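Local structure of alpha-rhamnosidase (Dictyoglomus thermophilum, 6I60) at residues F183-A197 with Y229-N243. The protein probably hydrolyses terminal non-reducing alpha-L-rhamnose residues from alpha-L-rhamnosides. Numbering follows the deposited sequence.
Sequences FSISKKIKRARVYIA and YTVYDVSKNIRDGKN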
ATOM      1  N   PHE A 183       5.538  21.125  32.298  1.00 71.44           N
ATOM      2  CA  PHE A 183       6.695  21.985  32.107  1.00 72.69           C
ATOM      3  C   PHE A 183       6.223  23.426  31.986  1.00 78.80           C
ATOM      4  O   PHE A 183       5.047  23.697  31.727  1.00 79.77           O
ATOM      5  CB  PHE A 183       7.519  21.577  30.877  1.00 73.58           C
ATOM      6  CG  PHE A 183       6.758  21.635  29.581  1.00 78.14           C
ATOM      7  CD1 PHE A 183       5.925  20.595  29.202  1.00 80.96           C
ATOM      8  CD2 PHE A 183       6.890  22.723  28.733  1.00 83.74           C
ATOM      9  CE1 PHE A 183       5.229  20.642  28.008  1.00 77.75           C
ATOM     10  CE2 PHE A 183       6.199  22.775  27.535  1.00 83.17           C
ATOM     11  CZ  PHE A 183       5.367  21.733  27.173  1.00 79.87           C
ATOM     12  N   SER A 184       7.155  24.356  32.182  1.00 79.87           N
ATOM     13  CA  SER A 184       6.851  25.779  32.203  1.00 78.36           C
ATOM     14  C   SER A 184       7.567  26.491  31.065  1.00 76.65           C
ATOM     15  O   SER A 184       8.697  26.140  30.709  1.00 70.22           O
ATOM     16  CB  SER A 184       7.248  26.405  33.544  1.00 80.74           C
ATOM     17  OG  SER A 184       6.194  26.298  34.486  1.00 73.75           O
ATOM     18  N   ILE A 185       6.901  27.495  30.497  1.00 74.12           N
ATOM     19  CA  ILE A 185       7.444  28.308  29.416  1.00 79.72           C
ATOM     20  C   ILE A 185       7.329  29.774  29.812  1.00 80.54           C
ATOM     21  O   ILE A 185       6.330  30.187  30.414  1.00 81.12           O
ATOM     22  CB  ILE A 185       6.716  28.044  28.080  1.00 78.96           C
ATOM     23  CG1 ILE A 185       6.660  26.543  27.782  1.00 78.93           C
ATOM     24  CG2 ILE A 185       7.397  28.782  26.938  1.00 84.41           C
ATOM     25  CD1 ILE A 185       8.002  25.938  27.421  1.00 76.24           C
ATOM     26  N   SER A 186       8.355  30.560  29.483  1.00 85.42           N
ATOM     27  CA  SER A 186       8.348  31.987  29.788  1.00 86.66           C
ATOM     28  C   SER A 186       8.654  32.812  28.542  1.00 91.52           C
ATOM     29  O   SER A 186       7.781  33.527  28.038  1.00 92.84           O
ATOM     30  CB  SER A 186       9.351  32.301  30.900  1.00 78.90           C
ATOM     31  OG  SER A 186      10.489  31.464  30.810  1.00 86.89           O
ATOM     32  N   LYS A 187       9.888  32.725  28.046  1.00 87.84           N
ATOM     33  CA  LYS A 187      10.262  33.412  26.818  1.00 85.89           C
ATOM     34  C   LYS A 187       9.478  32.854  25.634  1.00 93.74           C
ATOM     35  O   LYS A 187       9.149  31.665  25.585  1.00 91.56           O
ATOM     36  CB  LYS A 187      11.763  33.270  26.565  1.00 84.13           C
ATOM     37  N   LYS A 188       9.179  33.722  24.668  1.00 92.79           N
ATOM     38  CA  LYS A 188       8.286  33.318  23.591  1.00 94.74           C
ATOM     39  C   LYS A 188       8.984  32.384  22.613  1.00 92.80           C
ATOM     40  O   LYS A 188      10.147  32.580  22.252  1.00 88.35           O
ATOM     41  CB  LYS A 188       7.710  34.532  22.857  1.00 90.21           C
ATOM     42  CG  LYS A 188       6.564  35.251  23.602  1.00 91.85           C
ATOM     43  CD  LYS A 188       5.684  34.345  24.510  1.00 93.25           C
ATOM     44  CE  LYS A 188       4.911  33.217  23.803  1.00 93.33           C
ATOM     45  NZ  LYS A 188       4.775  32.059  24.738  1.00 84.54           N
ATOM     46  N   ILE A 189       8.247  31.360  22.189  1.00 95.04           N
ATOM     47  CA  ILE A 189       8.817  30.281  21.398  1.00 90.67           C
ATOM     48  C   ILE A 189       9.000  30.726  19.951  1.00 86.74           C
ATOM     49  O   ILE A 189       8.321  31.627  19.451  1.00 80.84           O
ATOM     50  CB  ILE A 189       7.933  29.024  21.483  1.00 80.93           C
ATOM     51  CG1 ILE A 189       6.496  29.370  21.098  1.00 80.31           C
ATOM     52  CG2 ILE A 189       7.973  28.427  22.880  1.00 74.99           C
ATOM     53  CD1 ILE A 189       5.781  28.257  20.396  1.00 80.43           C
ATOM     54  N   LYS A 190       9.941  30.074  19.275  1.00 82.77           N
ATOM     55  CA  LYS A 190      10.113  30.191  17.834  1.00 80.71           C
ATOM     56  C   LYS A 190       9.536  28.996  17.089  1.00 84.10           C
ATOM     57  O   LYS A 190       8.901  29.167  16.045  1.00 83.03           O
ATOM     58  CB  LYS A 190      11.598  30.345  17.491  1.00 80.86           C
ATOM     59  CG  LYS A 190      11.872  30.783  16.061  1.00 79.31           C
ATOM     60  CD  LYS A 190      13.265  31.380  15.926  1.00 80.83           C
ATOM     61  CE  LYS A 190      14.301  30.307  15.634  1.00 83.53           C
ATOM     62  NZ  LYS A 190      15.687  30.761  15.950  1.00 83.58           N
ATOM     63  N   ARG A 191       9.737  27.790  17.617  1.00 82.07           N
ATOM     64  CA  ARG A 191       9.170  26.574  17.053  1.00 75.60           C
ATOM     65  C   ARG A 191       9.193  25.495  18.126  1.00 76.78           C
ATOM     66  O   ARG A 191       9.951  25.577  19.096  1.00 78.78           O
ATOM     67  CB  ARG A 191       9.937  26.114  15.808  1.00 70.65           C
ATOM     68  CG  ARG A 191      11.258  25.437  16.120  1.00 77.33           C
ATOM     69  CD  ARG A 191      11.758  24.625  14.940  1.00 76.11           C
ATOM     70  NE  ARG A 191      13.201  24.412  15.006  1.00 80.74           N
ATOM     71  CZ  ARG A 191      13.823  23.343  14.521  1.00 76.25           C
ATOM     72  NH1 ARG A 191      13.127  22.381  13.929  1.00 68.95           N
ATOM     73  NH2 ARG A 191      15.139  23.236  14.627  1.00 75.76           N
ATOM     74  N   ALA A 192       8.348  24.483  17.940  1.00 76.17           N
ATOM     75  CA  ALA A 192       8.266  23.372  18.876  1.00 73.53           C
ATOM     76  C   ALA A 192       8.097  22.072  18.108  1.00 65.27           C
ATOM     77  O   ALA A 192       7.329  22.005  17.144  1.00 71.18           O
ATOM     78  CB  ALA A 192       7.106  23.550  19.865  1.00 69.30           C
ATOM     79  N   ARG A 193       8.820  21.043  18.539  1.00 65.98           N
ATOM     80  CA  ARG A 193       8.763  19.730  17.918  1.00 64.26           C
ATOM     81  C   ARG A 193       8.629  18.663  18.992  1.00 69.72           C
ATOM     82  O   ARG A 193       9.084  18.837  20.127  1.00 74.66           O
ATOM     83  CB  ARG A 193      10.003  19.457  17.063  1.00 64.83           C
ATOM     84  CG  ARG A 193      10.143  20.381  15.867  1.00 68.86           C
ATOM     85  CD  ARG A 193       8.990  20.198  14.897  1.00 66.75           C
ATOM     86  NE  ARG A 193       9.203  20.935  13.656  1.00 63.46           N
ATOM     87  CZ  ARG A 193       8.800  22.184  13.454  1.00 63.60           C
ATOM     88  NH1 ARG A 193       8.160  22.838  14.412  1.00 67.18           N
ATOM     89  NH2 ARG A 193       9.036  22.778  12.291  1.00 66.59           N
ATOM     90  N   VAL A 194       8.002  17.550  18.618  1.00 72.14           N
ATOM     91  CA  VAL A 194       7.702  16.459  19.538  1.00 67.30           C
ATOM     92  C   VAL A 194       7.999  15.151  18.818  1.00 58.76           C
ATOM     93  O   VAL A 194       7.420  14.878  17.762  1.00 54.78           O
ATOM     94  CB  VAL A 194       6.241  16.504  20.020  1.00 60.29           C
ATOM     95  CG1 VAL A 194       5.745  15.124  20.381  1.00 62.49           C
ATOM     96  CG2 VAL A 194       6.108  17.435  21.210  1.00 71.64           C
ATOM     97  N   TYR A 195       8.909  14.354  19.374  1.00 62.46           N
ATOM     98  CA  TYR A 195       9.378  13.118  18.747  1.00 59.88           C
ATOM     99  C   TYR A 195       8.993  11.956  19.656  1.00 57.98           C
ATOM    100  O   TYR A 195       9.696  11.660  20.626  1.00 53.72           O
ATOM    101  CB  TYR A 195      10.886  13.162  18.501  1.00 58.77           C
ATOM    102  CG  TYR A 195      11.382  14.446  17.867  1.00 59.20           C
ATOM    103  CD1 TYR A 195      11.614  15.581  18.633  1.00 63.94           C
ATOM    104  CD2 TYR A 195      11.630  14.518  16.502  1.00 62.20           C
ATOM    105  CE1 TYR A 195      12.068  16.754  18.058  1.00 68.34           C
ATOM    106  CE2 TYR A 195      12.088  15.688  15.918  1.00 62.11           C
ATOM    107  CZ  TYR A 195      12.303  16.802  16.700  1.00 63.52           C
ATOM    108  OH  TYR A 195      12.756  17.964  16.119  1.00 57.64           O
ATOM    109  N   ILE A 196       7.884  11.293  19.334  1.00 66.40           N
ATOM    110  CA  ILE A 196       7.284  10.282  20.196  1.00 56.54           C
ATOM    111  C   ILE A 196       7.265   8.944  19.471  1.00 53.15           C
ATOM    112  O   ILE A 196       7.077   8.888  18.251  1.00 54.73           O
ATOM    113  CB  ILE A 196       5.860  10.693  20.630  1.00 54.09           C
ATOM    114  CG1 ILE A 196       5.200   9.594  21.466  1.00 56.78           C
ATOM    115  CG2 ILE A 196       5.013  11.059  19.417  1.00 56.25           C
ATOM    116  CD1 ILE A 196       4.023  10.072  22.284  1.00 56.04           C
ATOM    117  N   ALA A 197       7.478   7.868  20.230  1.00 60.74           N
ATOM    118  CA  ALA A 197       7.299   6.494  19.757  1.00 60.68           C
ATOM    119  C   ALA A 197       6.589   5.743  20.883  1.00 61.03           C
ATOM    120  O   ALA A 197       7.232   5.220  21.798  1.00 58.00           O
ATOM    121  CB  ALA A 197       8.625   5.843  19.385  1.00 63.40           C
ATOM    122  N   TYR A 229       9.434   6.208  14.952  1.00 58.42           N
ATOM    123  CA  TYR A 229       8.883   7.288  15.755  1.00 56.72           C
ATOM    124  C   TYR A 229       8.303   8.366  14.848  1.00 56.11           C
ATOM    125  O   TYR A 229       8.703   8.512  13.690  1.00 55.94           O
ATOM    126  CB  TYR A 229       9.944   7.887  16.684  1.00 57.58           C
ATOM    127  CG  TYR A 229      11.008   8.713  15.993  1.00 56.51           C
ATOM    128  CD1 TYR A 229      12.135   8.113  15.449  1.00 56.62           C
ATOM    129  CD2 TYR A 229      10.890  10.095  15.898  1.00 54.88           C
ATOM    130  CE1 TYR A 229      13.111   8.864  14.819  1.00 58.90           C
ATOM    131  CE2 TYR A 229      11.860  10.853  15.271  1.00 56.35           C
ATOM    132  CZ  TYR A 229      12.968  10.233  14.734  1.00 56.76           C
ATOM    133  OH  TYR A 229      13.935  10.985  14.109  1.00 59.37           O
ATOM    134  N   THR A 230       7.346   9.114  15.386  1.00 53.84           N
ATOM    135  CA  THR A 230       6.674  10.183  14.661  1.00 55.70           C
ATOM    136  C   THR A 230       7.040  11.530  15.272  1.00 59.56           C
ATOM    137  O   THR A 230       7.123  11.666  16.497  1.00 65.15           O
ATOM    138  CB  THR A 230       5.154   9.991  14.688  1.00 56.61           C
ATOM    139  OG1 THR A 230       4.830   8.670  14.236  1.00 54.66           O
ATOM    140  CG2 THR A 230       4.466  11.009  13.792  1.00 63.22           C
ATOM    141  N   VAL A 231       7.267  12.522  14.414  1.00 56.23           N
ATOM    142  CA  VAL A 231       7.571  13.885  14.835  1.00 64.80           C
ATOM    143  C   VAL A 231       6.382  14.772  14.492  1.00 64.76           C
ATOM    144  O   VAL A 231       5.847  14.706  13.378  1.00 65.75           O
ATOM    145  CB  VAL A 231       8.859  14.410  14.179  1.00 63.61           C
ATOM    146  CG1 VAL A 231       8.840  14.134  12.697  1.00 61.28           C
ATOM    147  CG2 VAL A 231       9.014  15.901  14.438  1.00 63.24           C
ATOM    148  N   TYR A 232       5.970  15.598  15.449  1.00 66.92           N
ATOM    149  CA  TYR A 232       4.836  16.490  15.279  1.00 64.72           C
ATOM    150  C   TYR A 232       5.269  17.937  15.474  1.00 70.76           C
ATOM    151  O   TYR A 232       6.220  18.227  16.207  1.00 66.48           O
ATOM    152  CB  TYR A 232       3.713  16.151  16.263  1.00 62.07           C
ATOM    153  CG  TYR A 232       3.027  14.836  15.984  1.00 63.79           C
ATOM    154  CD1 TYR A 232       2.160  14.696  14.909  1.00 62.66           C
ATOM    155  CD2 TYR A 232       3.242  13.733  16.800  1.00 69.34           C
ATOM    156  CE1 TYR A 232       1.528  13.494  14.651  1.00 63.59           C
ATOM    157  CE2 TYR A 232       2.614  12.528  16.552  1.00 72.46           C
ATOM    158  CZ  TYR A 232       1.758  12.413  15.477  1.00 69.01           C
ATOM    159  OH  TYR A 232       1.134  11.212  15.228  1.00 68.07           O
ATOM    160  N   ASP A 233       4.559  18.843  14.807  1.00 68.17           N
ATOM    161  CA  ASP A 233       4.772  20.278  14.950  1.00 68.31           C
ATOM    162  C   ASP A 233       3.758  20.802  15.958  1.00 59.23           C
ATOM    163  O   ASP A 233       2.564  20.896  15.656  1.00 60.37           O
ATOM    164  CB  ASP A 233       4.639  20.989  13.605  1.00 72.96           C
ATOM    165  CG  ASP A 233       4.418  22.483  13.753  1.00 77.75           C
ATOM    166  OD1 ASP A 233       5.152  23.123  14.537  1.00 79.03           O
ATOM    167  OD2 ASP A 233       3.508  23.018  13.088  1.00 79.34           O
ATOM    168  N   VAL A 234       4.233  21.139  17.153  1.00 63.46           N
ATOM    169  CA  VAL A 234       3.355  21.592  18.226  1.00 72.71           C
ATOM    170  C   VAL A 234       3.709  23.024  18.598  1.00 70.62           C
ATOM    171  O   VAL A 234       3.579  23.425  19.760  1.00 72.00           O
ATOM    172  CB  VAL A 234       3.449  20.662  19.450  1.00 67.92           C
ATOM    173  CG1 VAL A 234       2.890  19.293  19.110  1.00 64.62           C
ATOM    174  CG2 VAL A 234       4.892  20.551  19.923  1.00 65.13           C
ATOM    175  N   SER A 235       4.158  23.803  17.612  1.00 69.05           N
ATOM    176  CA  SER A 235       4.516  25.194  17.865  1.00 65.69           C
ATOM    177  C   SER A 235       3.326  25.975  18.407  1.00 74.21           C
ATOM    178  O   SER A 235       3.357  26.482  19.534  1.00 79.23           O
ATOM    179  CB  SER A 235       5.051  25.837  16.586  1.00 67.60           C
ATOM    180  OG  SER A 235       6.259  25.223  16.176  1.00 66.56           O
ATOM    181  N   LYS A 236       2.250  26.059  17.625  1.00 77.80           N
ATOM    182  CA  LYS A 236       1.081  26.830  18.033  1.00 74.89           C
ATOM    183  C   LYS A 236       0.232  26.055  19.032  1.00 72.52           C
ATOM    184  O   LYS A 236      -1.001  26.114  18.988  1.00 71.94           O
ATOM    185  CB  LYS A 236       0.240  27.216  16.811  1.00 80.33           C
ATOM    186  CG  LYS A 236       0.919  28.194  15.858  1.00 85.65           C
ATOM    187  CD  LYS A 236       1.710  29.256  16.608  1.00 84.38           C
ATOM    188  CE  LYS A 236       1.344  30.654  16.134  1.00 79.72           C
ATOM    189  NZ  LYS A 236       1.302  31.626  17.261  1.00 70.57           N
ATOM    190  N   ASN A 237       0.887  25.323  19.935  1.00 75.78           N
ATOM    191  CA  ASN A 237       0.192  24.602  20.994  1.00 72.91           C
ATOM    192  C   ASN A 237       0.857  24.796  22.351  1.00 70.80           C
ATOM    193  O   ASN A 237       0.462  24.129  23.314  1.00 74.93           O
ATOM    194  CB  ASN A 237       0.123  23.101  20.677  1.00 73.88           C
ATOM    195  CG  ASN A 237      -0.930  22.766  19.641  1.00 74.14           C
ATOM    196  OD1 ASN A 237      -0.666  22.036  18.687  1.00 68.29           O
ATOM    197  ND2 ASN A 237      -2.137  23.292  19.830  1.00 80.33           N
ATOM    198  N   ILE A 238       1.835  25.694  22.461  1.00 71.71           N
ATOM    199  CA  ILE A 238       2.706  25.729  23.631  1.00 75.66           C
ATOM    200  C   ILE A 238       2.126  26.545  24.787  1.00 78.86           C
ATOM    201  O   ILE A 238       2.383  26.222  25.952  1.00 85.35           O
ATOM    202  CB  ILE A 238       4.094  26.249  23.207  1.00 73.10           C
ATOM    203  CG1 ILE A 238       4.871  25.144  22.489  1.00 79.16           C
ATOM    204  CG2 ILE A 238       4.897  26.761  24.398  1.00 70.69           C
ATOM    205  CD1 ILE A 238       4.822  23.801  23.193  1.00 68.32           C
ATOM    206  N   ARG A 239       1.340  27.587  24.497  1.00 75.58           N
ATOM    207  CA  ARG A 239       0.763  28.453  25.523  1.00 77.43           C
ATOM    208  C   ARG A 239       1.861  29.200  26.275  1.00 81.40           C
ATOM    209  O   ARG A 239       3.033  29.144  25.890  1.00 80.95           O
ATOM    210  CB  ARG A 239      -0.111  27.646  26.495  1.00 74.65           C
ATOM    211  CG  ARG A 239      -1.302  28.393  27.071  1.00 79.44           C
ATOM    212  CD  ARG A 239      -1.952  27.589  28.190  1.00 76.36           C
ATOM    213  NE  ARG A 239      -3.272  28.103  28.544  1.00 84.05           N
ATOM    214  CZ  ARG A 239      -4.371  27.920  27.818  1.00 89.53           C
ATOM    215  NH1 ARG A 239      -4.318  27.230  26.685  1.00 87.24           N
ATOM    216  NH2 ARG A 239      -5.527  28.428  28.224  1.00 83.35           N
ATOM    217  N   ASP A 240       1.497  29.905  27.346  1.00 85.69           N
ATOM    218  CA  ASP A 240       2.470  30.713  28.070  1.00 85.20           C
ATOM    219  C   ASP A 240       2.961  30.017  29.331  1.00 82.61           C
ATOM    220  O   ASP A 240       3.986  29.327  29.301  1.00 87.57           O
ATOM    221  CB  ASP A 240       1.876  32.078  28.425  1.00 86.84           C
ATOM    222  CG  ASP A 240       2.941  33.100  28.777  1.00 87.59           C
ATOM    223  OD1 ASP A 240       4.067  32.997  28.247  1.00 81.02           O
ATOM    224  OD2 ASP A 240       2.653  34.004  29.588  1.00 95.56           O
ATOM    225  N   GLY A 241       2.240  30.189  30.438  1.00 71.37           N
ATOM    226  CA  GLY A 241       2.695  29.734  31.740  1.00 77.11           C
ATOM    227  C   GLY A 241       2.870  28.237  31.897  1.00 72.79           C
ATOM    228  O   GLY A 241       3.839  27.660  31.398  1.00 69.44           O
ATOM    229  N   LYS A 242       1.947  27.597  32.611  1.00 69.51           N
ATOM    230  CA  LYS A 242       2.040  26.165  32.851  1.00 71.78           C
ATOM    231  C   LYS A 242       1.619  25.389  31.609  1.00 80.05           C
ATOM    232  O   LYS A 242       0.703  25.790  30.884  1.00 74.66           O
ATOM    233  CB  LYS A 242       1.172  25.763  34.043  1.00 74.13           C
ATOM    234  CG  LYS A 242       1.966  25.407  35.292  1.00 71.22           C
ATOM    235  CD  LYS A 242       1.365  24.208  36.010  1.00 77.91           C
ATOM    236  CE  LYS A 242       1.321  24.428  37.515  1.00 84.96           C
ATOM    237  NZ  LYS A 242       0.482  23.408  38.205  1.00 88.79           N
ATOM    238  N   ASN A 243       2.303  24.274  31.362  1.00 83.35           N
ATOM    239  CA  ASN A 243       2.036  23.433  30.208  1.00 77.05           C
ATOM    240  C   ASN A 243       1.839  21.994  30.656  1.00 77.02           C
ATOM    241  O   ASN A 243       2.297  21.584  31.726  1.00 84.07           O
ATOM    242  CB  ASN A 243       3.171  23.499  29.185  1.00 75.98           C
ATOM    243  CG  ASN A 243       3.122  24.750  28.346  1.00 76.72           C
ATOM    244  OD1 ASN A 243       2.645  25.794  28.791  1.00 77.35           O
ATOM    245  ND2 ASN A 243       3.616  24.655  27.119  1.00 80.06           N
TER
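Arg-193 reaches across to Asp-233, its NH1 lying 3.0 Å from OD1 in a salt bridge with guanidinium and carboxylate planes 69° apart, so the groups meet at a steep tilt instead of lying flat together. A bend at chi2 (-63°) folds the arginine back along its own strand, and NH1 also donates to Ala-192 O. That carbonyl takes Val-234 N from the opposite face of its plane. Ser-235 OG donates to Asp-233 OD1 and accepts Ala-192 N at 2.8 Å, standing in for a backbone carbonyl where strand 230-233 ends. Glu-136, on strand 133-137, forms a salt bridge with the arginine's NH2, linking this face to a separate sheet.

Farther along, the side chains of Tyr-195 and Val-231 run side by side on the same face as Arg-193, with CG2 of the valine 3.4 Å from CE2 of the ring; Tyr-229 CE2 comes to that ring's edge. The other face is mostly apolar where the segments meet: CG2 of Val-194 meets CG2 of Val-234, and Ile-196 CG2 sits at the edge of the Tyr-232 ring.

Around the corner at Lys-190, Ile-238 packs against Ile-185 and Ile-189 before it and Ala-192 after it. Chi1 of 60° swings the Phe-183 ring over its cross-strand neighbour, and Asn-243 CB lies 3.5 Å from the ring centroid in a CH-pi contact.

Two antiparallel pairings, 191-197 with 230-233 and 183-184 with 242-243, thus belong to different sheets linked by the corner at Lys-190 and by the 234-241 connection around a shared apolar core, the arrangement of a beta-sandwich, here in the alpha-L-rhamnosidase N-terminal domain.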